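Local coordinates for protein endo-1,3-beta-glucanase, family GH16 (Zobellia galactanivorans, PDB 4CTE) that probably hydrolyses internal beta-1,3-glucosidic bonds of laminarin-type glucans, this chain being the family 16 glycoside hydrolase domain of a longer, modular secreted protein, at residues Gly48-Thr53 against Ala67-Gln72; Glu115-Ser120 against Thr131-Asp136. The protein carries 1 engineered substitution. All coordinates share one frame; numbering follows the deposited sequence.

Contact 1. Residues Gly48-Thr53 against Ala67-Gln72; sequences GNLVIT and ARMKTQ. With CA (calcium ion), chain E; GS1 (1-thio-beta-D-glucopyranose), chain C; EDO (1,2-ethanediol), chain G.
L50 and M69 reach tip to tip across the tightly packed part of this contact. Both methyls of L50, CD1 and CD2, lie 3.7 Å from M69 SD, and the bend at the last torsion of M69 (chi3 55°) lays CE against the same two methyls. The I52 branches divide the work: CD1 approaches M69 SD, while CG2 meets A67 CB at 3.8 Å and also touches the backbone around A67. No hydrogen bond joins the two segments. Their backbones come nearest at I52 and A67, with CA atoms 5.9 Å apart, and beyond that point apolar side chains fill the widening gap.

The other side of 67-72 is polar and looser, with K70 and Q72 partly exposed. R68 NH2 donates to O6 of the chain C thioglucose at 2.8 Å in a nearly straight bond (171°), and the same nitrogen also binds O1 of an ethanediol. K70, extended beyond CG, puts NZ 2.7 Å from Q72 OE1, almost in line with the amide C=O (173°); NZ also holds ethanediol O2. R68 and K70 share the carboxylate of E22 in salt bridges. A leucine in place of K70 would probably leave Q72 OE1 without its charged mate and E22 more dependent on R68.

At the start of 48-53, G48 O binds the calcium ion at 2.3 Å, whose other ligands include E10 O, D225 OD1 and three waters.

The contact belongs to the hairpin of strands 49-59 and 62-70. Strand 220-231 and strand 43-46 both pair with the first, strands 20-22 and 196-204 with the second; I15 touches both L50 and M69, and W19 and F21 pack on M69.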
ATOM      1  N   GLY A  48      -8.320  -7.638  17.012  1.00 43.55           N
ATOM      2  CA  GLY A  48      -7.891  -6.250  16.885  1.00 41.60           C
ATOM      3  C   GLY A  48      -7.054  -5.939  15.656  1.00 40.22           C
ATOM      4  O   GLY A  48      -6.393  -4.874  15.625  1.00 42.35           O
ATOM      5  N   ASN A  49      -7.068  -6.841  14.663  1.00 37.52           N
ATOM      6  CA  ASN A  49      -6.343  -6.634  13.422  1.00 37.06           C
ATOM      7  C   ASN A  49      -7.239  -6.738  12.224  1.00 36.70           C
ATOM      8  O   ASN A  49      -8.118  -7.594  12.198  1.00 36.19           O
ATOM      9  CB  ASN A  49      -5.213  -7.698  13.131  1.00 33.62           C
ATOM     10  CG  ASN A  49      -4.063  -7.684  14.123  1.00 33.82           C
ATOM     11  OD1 ASN A  49      -3.004  -7.151  13.837  1.00 35.15           O
ATOM     12  ND2 ASN A  49      -4.264  -8.265  15.296  1.00 44.72           N
ATOM     13  N   LEU A  50      -7.003  -5.888  11.222  1.00 35.58           N
ATOM     14  CA  LEU A  50      -7.508  -6.171   9.907  1.00 34.43           C
ATOM     15  C   LEU A  50      -6.705  -7.378   9.416  1.00 33.07           C
ATOM     16  O   LEU A  50      -5.427  -7.428   9.547  1.00 30.73           O
ATOM     17  CB  LEU A  50      -7.255  -5.016   8.963  1.00 32.79           C
ATOM     18  CG  LEU A  50      -7.565  -5.253   7.472  1.00 33.33           C
ATOM     19  CD1 LEU A  50      -9.083  -5.392   7.220  1.00 32.47           C
ATOM     20  CD2 LEU A  50      -6.919  -4.124   6.674  1.00 29.97           C
ATOM     21  N   VAL A  51      -7.426  -8.343   8.842  1.00 31.31           N
ATOM     22  CA  VAL A  51      -6.808  -9.554   8.280  1.00 31.51           C
ATOM     23  C   VAL A  51      -7.149  -9.575   6.790  1.00 27.80           C
ATOM     24  O   VAL A  51      -8.320  -9.679   6.432  1.00 30.46           O
ATOM     25  CB  VAL A  51      -7.272 -10.891   8.964  1.00 31.51           C
ATOM     26  CG1 VAL A  51      -6.517 -12.136   8.377  1.00 30.30           C
ATOM     27  CG2 VAL A  51      -7.153 -10.819  10.500  1.00 34.20           C
ATOM     28  N   ILE A  52      -6.149  -9.417   5.931  1.00 29.88           N
ATOM     29  CA  ILE A  52      -6.407  -9.595   4.510  1.00 26.99           C
ATOM     30  C   ILE A  52      -5.884 -10.980   4.224  1.00 27.16           C
ATOM     31  O   ILE A  52      -4.721 -11.243   4.476  1.00 26.98           O
ATOM     32  CB  ILE A  52      -5.778  -8.492   3.652  1.00 26.38           C
ATOM     33  CG1 ILE A  52      -6.489  -7.166   4.001  1.00 26.65           C
ATOM     34  CG2 ILE A  52      -5.849  -8.847   2.139  1.00 24.81           C
ATOM     35  CD1 ILE A  52      -5.849  -5.962   3.356  1.00 25.95           C
ATOM     36  N   THR A  53      -6.739 -11.851   3.692  1.00 25.48           N
ATOM     37  CA  THR A  53      -6.360 -13.242   3.410  1.00 25.03           C
ATOM     38  C   THR A  53      -6.286 -13.499   1.907  1.00 26.01           C
ATOM     39  O   THR A  53      -7.250 -13.238   1.181  1.00 26.97           O
ATOM     40  CB  THR A  53      -7.306 -14.241   4.111  1.00 25.74           C
ATOM     41  OG1 THR A  53      -7.427 -13.875   5.510  1.00 28.22           O
ATOM     42  CG2 THR A  53      -6.830 -15.734   3.974  1.00 22.86           C
ATOM     43  N   ALA A  67      -7.890  -9.284  -0.868  1.00 22.39           N
ATOM     44  CA  ALA A  67      -8.666  -8.056  -0.667  1.00 22.93           C
ATOM     45  C   ALA A  67      -7.815  -6.836  -0.917  1.00 25.47           C
ATOM     46  O   ALA A  67      -6.560  -6.885  -0.746  1.00 25.32           O
ATOM     47  CB  ALA A  67      -9.245  -8.038   0.722  1.00 23.18           C
ATOM     48  N   ARG A  68      -8.491  -5.776  -1.380  1.00 26.26           N
ATOM     49  CA  ARG A  68      -7.912  -4.475  -1.613  1.00 26.86           C
ATOM     50  C   ARG A  68      -8.932  -3.476  -1.080  1.00 28.75           C
ATOM     51  O   ARG A  68     -10.144  -3.502  -1.452  1.00 26.85           O
ATOM     52  CB  ARG A  68      -7.656  -4.227  -3.067  1.00 26.91           C
ATOM     53  CG  ARG A  68      -7.175  -2.820  -3.403  1.00 28.57           C
ATOM     54  CD  ARG A  68      -6.552  -2.802  -4.781  1.00 30.21           C
ATOM     55  NE  ARG A  68      -6.509  -1.468  -5.391  1.00 30.24           N
ATOM     56  CZ  ARG A  68      -5.670  -1.091  -6.360  1.00 29.19           C
ATOM     57  NH1 ARG A  68      -4.718  -1.928  -6.815  1.00 29.06           N
ATOM     58  NH2 ARG A  68      -5.767   0.146  -6.872  1.00 28.78           N
ATOM     59  N   MET A  69      -8.415  -2.572  -0.253  1.00 30.56           N
ATOM     60  CA  MET A  69      -9.246  -1.570   0.448  1.00 31.58           C
ATOM     61  C   MET A  69      -8.660  -0.191   0.258  1.00 31.88           C
ATOM     62  O   MET A  69      -7.421  -0.054   0.203  1.00 30.63           O
ATOM     63  CB  MET A  69      -9.271  -1.877   1.929  1.00 35.37           C
ATOM     64  CG  MET A  69      -9.836  -3.238   2.305  1.00 38.81           C
ATOM     65  SD  MET A  69      -9.423  -3.705   3.990  1.00 40.13           S
ATOM     66  CE  MET A  69      -9.999  -2.352   5.023  1.00 34.48           C
ATOM     67  N   LYS A  70      -9.504   0.842   0.216  1.00 29.59           N
ATOM     68  CA  LYS A  70      -9.025   2.188  -0.029  1.00 27.50           C
ATOM     69  C   LYS A  70      -9.881   3.142   0.766  1.00 27.95           C
ATOM     70  O   LYS A  70     -11.041   2.809   1.079  1.00 27.49           O
ATOM     71  CB  LYS A  70      -9.064   2.528  -1.521  1.00 27.72           C
ATOM     72  CG  LYS A  70     -10.459   2.519  -2.186  1.00 24.73           C
ATOM     73  CD  LYS A  70     -10.379   2.801  -3.650  1.00 28.63           C
ATOM     74  CE  LYS A  70     -11.798   2.764  -4.206  1.00 29.57           C
ATOM     75  NZ  LYS A  70     -11.787   2.977  -5.691  1.00 29.82           N
ATOM     76  N   THR A  71      -9.335   4.311   1.070  1.00 28.05           N
ATOM     77  CA  THR A  71     -10.127   5.328   1.785  1.00 27.86           C
ATOM     78  C   THR A  71     -10.665   6.416   0.842  1.00 30.10           C
ATOM     79  O   THR A  71     -11.236   7.442   1.314  1.00 33.08           O
ATOM     80  CB  THR A  71      -9.340   6.037   2.930  1.00 29.12           C
ATOM     81  OG1 THR A  71      -8.259   6.799   2.365  1.00 28.87           O
ATOM     82  CG2 THR A  71      -8.824   5.053   3.992  1.00 31.42           C
ATOM     83  N   GLN A  72     -10.490   6.208  -0.468  1.00 28.95           N
ATOM     84  CA  GLN A  72     -10.934   7.143  -1.514  1.00 31.01           C
ATOM     85  C   GLN A  72     -12.377   7.597  -1.341  1.00 33.28           C
ATOM     86  O   GLN A  72     -13.258   6.770  -1.224  1.00 31.89           O
ATOM     87  CB  GLN A  72     -10.755   6.482  -2.894  1.00 31.27           C
ATOM     88  CG  GLN A  72     -11.016   7.430  -4.060  1.00 35.50           C
ATOM     89  CD  GLN A  72     -10.929   6.772  -5.416  1.00 39.13           C
ATOM     90  OE1 GLN A  72     -11.106   5.560  -5.548  1.00 41.58           O
ATOM     91  NE2 GLN A  72     -10.673   7.571  -6.442  1.00 36.95           N
TER
HETATM   92 CA    CA E 260      -5.552  -2.893  16.404  1.00 39.91          CA
HETATM   93  C1  GS1 C   2      -0.114   0.857 -10.375  1.00 42.55           C
HETATM   94  S1  GS1 C   2       1.016  -0.014  -9.299  0.50 45.24           S
HETATM   95  C2  GS1 C   2      -0.271   0.215 -11.781  1.00 43.38           C
HETATM   96  O2  GS1 C   2       0.997   0.111 -12.426  1.00 48.99           O
HETATM   97  C3  GS1 C   2      -1.227   1.134 -12.579  1.00 45.96           C
HETATM   98  O3  GS1 C   2      -1.396   0.703 -13.981  1.00 52.57           O
HETATM   99  C4  GS1 C   2      -2.566   1.392 -11.764  1.00 46.30           C
HETATM  100  O4  GS1 C   2      -3.385   2.324 -12.461  1.00 57.69           O
HETATM  101  C5  GS1 C   2      -2.296   1.908 -10.312  1.00 45.14           C
HETATM  102  O5  GS1 C   2      -1.378   0.984  -9.648  1.00 45.15           O
HETATM  103  C6  GS1 C   2      -3.529   2.214  -9.419  1.00 38.56           C
HETATM  104  O6  GS1 C   2      -4.240   1.020  -9.069  1.00 45.55           O
HETATM  105  C1  EDO G 263      -7.672   3.135  -6.991  1.00 36.79           C
HETATM  106  O1  EDO G 263      -8.042   1.749  -6.909  1.00 35.84           O
HETATM  107  C2  EDO G 263      -8.500   3.724  -8.093  1.00 39.50           C
HETATM  108  O2  EDO G 263      -9.893   3.466  -7.759  1.00 43.98           O
HETATM  109  O   HOH W   1      -5.456  -4.004  18.675  1.00 48.32           O
HETATM  110  O   HOH W   2      -7.384  -3.103  17.925  1.00 46.40           O
HETATM  111  O   HOH W   3      -4.709  -0.962  17.463  1.00 44.40           O

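Contact 2. Residues Glu115-Ser120 against Thr131-Asp136; sequences EIDIMS and TIHWSD. Engineered in segment 115-120: S120 (natural residue Glu). With GS1 (1-thio-beta-D-glucopyranose), chain B.
E115 and H133 form a hydrogen-bonded antiparallel pair, their side chains side by side on one face of the sheet. H133 N donates to E115 O at 3.0 Å, whereas the return bond from E115 N to H133 O is weak (127°). E115 O also receives a CA-H contact from I132. Two residues on, D117 N gives T131 O a 2.8 Å bond, and T131 N returns one to D117 O, an oxygen that also accepts a hydrogen bond from W170 NE1.

D117 OD2 lies in the ring plane at the edge of H133, 3.1 Å from NE2. A water donates to this oxygen at 3.0 Å and hydrogen-bonds T131 OG1 and the engineered S120 OG. E115, extended throughout (chi1 171°), offers OE1 to W110 NE1; O4 of the chain B thioglucose approaches OE2, although that oxygen is less surely placed. O2 of this sugar sits over one face of the H133 ring.

I118 and M119 both oppose F98, a classic beta bulge. With Glu restored at S120, the sequence matches the ExDxxE signature of bulge-type family 16 enzymes, whose two glutamates are typically nucleophile and acid/base, consistent with the sugar lying alongside.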
ATOM      1  N   GLU A 115       1.786   8.671  -6.527  1.00 33.60           N
ATOM      2  CA  GLU A 115       1.618   7.461  -5.754  1.00 35.77           C
ATOM      3  C   GLU A 115       2.721   7.389  -4.747  1.00 34.46           C
ATOM      4  O   GLU A 115       3.881   7.567  -5.108  1.00 39.44           O
ATOM      5  CB  GLU A 115       1.639   6.212  -6.683  1.00 34.67           C
ATOM      6  CG  GLU A 115       1.695   4.891  -5.932  1.00 37.27           C
ATOM      7  CD  GLU A 115       1.653   3.639  -6.789  1.00 36.75           C
ATOM      8  OE1 GLU A 115       1.276   3.671  -7.980  1.00 40.90           O
ATOM      9  OE2 GLU A 115       1.974   2.586  -6.222  1.00 36.01           O
ATOM     10  N   ILE A 116       2.342   7.140  -3.489  1.00 34.75           N
ATOM     11  CA  ILE A 116       3.298   6.926  -2.399  1.00 36.17           C
ATOM     12  C   ILE A 116       3.138   5.485  -1.855  1.00 33.77           C
ATOM     13  O   ILE A 116       2.153   5.159  -1.143  1.00 32.57           O
ATOM     14  CB  ILE A 116       3.191   7.956  -1.218  1.00 34.94           C
ATOM     15  CG1 ILE A 116       3.243   9.422  -1.704  1.00 35.99           C
ATOM     16  CG2 ILE A 116       4.267   7.645  -0.148  1.00 31.92           C
ATOM     17  CD1 ILE A 116       2.872  10.410  -0.619  1.00 36.19           C
ATOM     18  N   ASP A 117       4.109   4.652  -2.188  1.00 31.65           N
ATOM     19  CA  ASP A 117       4.200   3.270  -1.670  1.00 34.51           C
ATOM     20  C   ASP A 117       4.958   3.364  -0.360  1.00 35.26           C
ATOM     21  O   ASP A 117       6.201   3.541  -0.364  1.00 39.76           O
ATOM     22  CB  ASP A 117       4.892   2.323  -2.676  1.00 34.38           C
ATOM     23  CG  ASP A 117       4.189   2.300  -4.023  1.00 38.01           C
ATOM     24  OD1 ASP A 117       2.953   2.501  -4.085  1.00 38.86           O
ATOM     25  OD2 ASP A 117       4.864   2.087  -5.048  1.00 46.28           O
ATOM     26  N   ILE A 118       4.234   3.287   0.748  1.00 34.66           N
ATOM     27  CA  ILE A 118       4.855   3.379   2.079  1.00 35.77           C
ATOM     28  C   ILE A 118       5.626   2.094   2.342  1.00 38.32           C
ATOM     29  O   ILE A 118       6.810   2.133   2.768  1.00 38.88           O
ATOM     30  CB  ILE A 118       3.829   3.710   3.202  1.00 35.89           C
ATOM     31  CG1 ILE A 118       3.105   5.049   2.872  1.00 34.10           C
ATOM     32  CG2 ILE A 118       4.521   3.724   4.565  1.00 35.46           C
ATOM     33  CD1 ILE A 118       1.913   5.402   3.732  1.00 34.58           C
ATOM     34  N   MET A 119       4.962   0.977   2.048  1.00 35.30           N
ATOM     35  CA  MET A 119       5.565  -0.335   2.157  1.00 33.33           C
ATOM     36  C   MET A 119       5.055  -1.203   1.046  1.00 32.88           C
ATOM     37  O   MET A 119       3.826  -1.283   0.843  1.00 33.07           O
ATOM     38  CB  MET A 119       5.225  -0.984   3.515  1.00 31.23           C
ATOM     39  CG  MET A 119       5.799  -2.380   3.773  1.00 34.90           C
ATOM     40  SD  MET A 119       5.008  -3.772   2.913  1.00 34.15           S
ATOM     41  CE  MET A 119       3.361  -3.829   3.656  1.00 32.82           C
ATOM     42  N   SER A 120       5.982  -1.853   0.343  1.00 31.24           N
ATOM     43  CA  SER A 120       5.612  -3.000  -0.518  1.00 32.73           C
ATOM     44  C   SER A 120       6.699  -4.062  -0.356  1.00 30.52           C
ATOM     45  O   SER A 120       7.860  -3.768   0.017  1.00 31.37           O
ATOM     46  CB  SER A 120       5.375  -2.620  -1.975  1.00 36.81           C
ATOM     47  OG  SER A 120       6.565  -2.084  -2.520  1.00 40.56           O
ATOM     48  N   THR A 131       8.605   3.785  -2.240  1.00 36.22           N
ATOM     49  CA  THR A 131       8.646   4.276  -3.601  1.00 39.82           C
ATOM     50  C   THR A 131       7.618   5.315  -3.919  1.00 40.03           C
ATOM     51  O   THR A 131       6.557   5.353  -3.307  1.00 39.31           O
ATOM     52  CB  THR A 131       8.375   3.077  -4.586  1.00 43.57           C
ATOM     53  OG1 THR A 131       8.907   1.858  -4.056  1.00 45.46           O
ATOM     54  CG2 THR A 131       8.989   3.319  -5.967  1.00 45.53           C
ATOM     55  N   ILE A 132       7.960   6.192  -4.858  1.00 39.49           N
ATOM     56  CA  ILE A 132       6.983   7.126  -5.428  1.00 42.55           C
ATOM     57  C   ILE A 132       6.893   6.876  -6.927  1.00 38.40           C
ATOM     58  O   ILE A 132       7.880   6.453  -7.550  1.00 41.00           O
ATOM     59  CB  ILE A 132       7.240   8.648  -5.128  1.00 42.74           C
ATOM     60  CG1 ILE A 132       8.674   9.125  -5.529  1.00 47.94           C
ATOM     61  CG2 ILE A 132       6.892   8.964  -3.681  1.00 41.60           C
ATOM     62  CD1 ILE A 132       8.830  10.641  -5.592  1.00 43.87           C
ATOM     63  N   HIS A 133       5.707   7.078  -7.481  1.00 38.86           N
ATOM     64  CA  HIS A 133       5.507   7.041  -8.927  1.00 42.02           C
ATOM     65  C   HIS A 133       4.816   8.318  -9.285  1.00 44.80           C
ATOM     66  O   HIS A 133       3.927   8.756  -8.538  1.00 44.34           O
ATOM     67  CB  HIS A 133       4.689   5.841  -9.371  1.00 42.33           C
ATOM     68  CG  HIS A 133       5.287   4.514  -8.981  1.00 46.37           C
ATOM     69  ND1 HIS A 133       6.032   3.774  -9.831  1.00 51.27           N
ATOM     70  CD2 HIS A 133       5.238   3.804  -7.776  1.00 42.92           C
ATOM     71  CE1 HIS A 133       6.448   2.656  -9.199  1.00 46.58           C
ATOM     72  NE2 HIS A 133       5.952   2.674  -7.942  1.00 45.50           N
ATOM     73  N   TRP A 134       5.214   8.940 -10.400  1.00 44.52           N
ATOM     74  CA  TRP A 134       4.592  10.210 -10.869  1.00 46.56           C
ATOM     75  C   TRP A 134       4.804  10.433 -12.362  1.00 50.40           C
ATOM     76  O   TRP A 134       5.374   9.585 -13.039  1.00 49.34           O
ATOM     77  CB  TRP A 134       5.062  11.399 -10.016  1.00 41.89           C
ATOM     78  CG  TRP A 134       6.447  11.915 -10.297  1.00 52.63           C
ATOM     79  CD1 TRP A 134       6.787  13.098 -10.959  1.00 54.64           C
ATOM     80  CD2 TRP A 134       7.741  11.282  -9.953  1.00 55.44           C
ATOM     81  NE1 TRP A 134       8.154  13.246 -11.030  1.00 55.87           N
ATOM     82  CE2 TRP A 134       8.788  12.205 -10.441  1.00 56.13           C
ATOM     83  CE3 TRP A 134       8.128  10.103  -9.293  1.00 56.73           C
ATOM     84  CZ2 TRP A 134      10.156  11.930 -10.283  1.00 60.28           C
ATOM     85  CZ3 TRP A 134       9.518   9.841  -9.132  1.00 53.66           C
ATOM     86  CH2 TRP A 134      10.502  10.732  -9.621  1.00 58.73           C
ATOM     87  N   SER A 135       4.275  11.541 -12.884  1.00 56.10           N
ATOM     88  CA  SER A 135       4.471  11.957 -14.264  1.00 56.08           C
ATOM     89  C   SER A 135       5.374  13.175 -14.134  1.00 62.73           C
ATOM     90  O   SER A 135       4.975  14.182 -13.534  1.00 67.90           O
ATOM     91  CB  SER A 135       3.125  12.272 -14.922  1.00 61.45           C
ATOM     92  OG  SER A 135       3.245  12.637 -16.280  1.00 64.41           O
ATOM     93  N   ASP A 136       6.612  13.067 -14.635  1.00 62.92           N
ATOM     94  CA  ASP A 136       7.581  14.181 -14.598  1.00 66.73           C
ATOM     95  C   ASP A 136       7.190  15.277 -15.604  1.00 72.73           C
ATOM     96  O   ASP A 136       6.170  15.119 -16.310  1.00 67.03           O
ATOM     97  CB  ASP A 136       9.035  13.691 -14.794  1.00 70.53           C
ATOM     98  CG  ASP A 136       9.291  13.005 -16.149  1.00 71.66           C
ATOM     99  OD1 ASP A 136       8.584  13.220 -17.175  1.00 70.79           O
ATOM    100  OD2 ASP A 136      10.268  12.231 -16.178  1.00 71.95           O
TER
HETATM  101  C1  GS1 B   1       4.331  -0.784  -8.113  0.50 35.20           C
HETATM  102  S1  GS1 B   1       5.520  -1.895  -8.791  0.50 57.86           S
HETATM  103  C2  GS1 B   1       3.263  -0.550  -9.164  0.50 31.86           C
HETATM  104  O2  GS1 B   1       3.714   0.079 -10.366  0.50 39.10           O
HETATM  105  C3  GS1 B   1       2.407   0.445  -8.492  0.50 31.57           C
HETATM  106  C4  GS1 B   1       1.764  -0.388  -7.448  0.50 29.93           C
HETATM  107  O4  GS1 B   1       0.638   0.362  -7.085  0.50 36.70           O
HETATM  108  C5  GS1 B   1       2.815  -0.469  -6.365  0.50 30.81           C
HETATM  109  O5  GS1 B   1       3.785  -1.373  -6.919  0.50 37.04           O
HETATM  110  C6  GS1 B   1       2.232  -0.872  -5.010  0.50 31.52           C
HETATM  111  O6  GS1 B   1       3.209  -1.701  -4.396  0.50 36.28           O
HETATM  112  O   HOH W   4       6.796  -0.116  -4.257  1.00 55.77           O

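In the fold
Contact 1 closes before contact 2 opens along the chain, and all four segments belong to the family 16 domain, a concanavalin-like beta-sandwich. Their centres are 20 Å apart on opposite sides of the chain's centre, and their nearest atoms about 8 Å. Strand pairing still connects them: 62-70 pairs with 196-204, which pairs with 94-102, which in turn pairs with 115-117, the partner of 127-135. Sugar spans the interval, because S1 of the chain C unit lies within bonding distance of C3 of the chain B unit. Contact 1 thus runs from the calcium site to R68, which holds a sugar on what is probably one flank of the glucan-binding cleft, and contact 2 carries the probable catalytic strand.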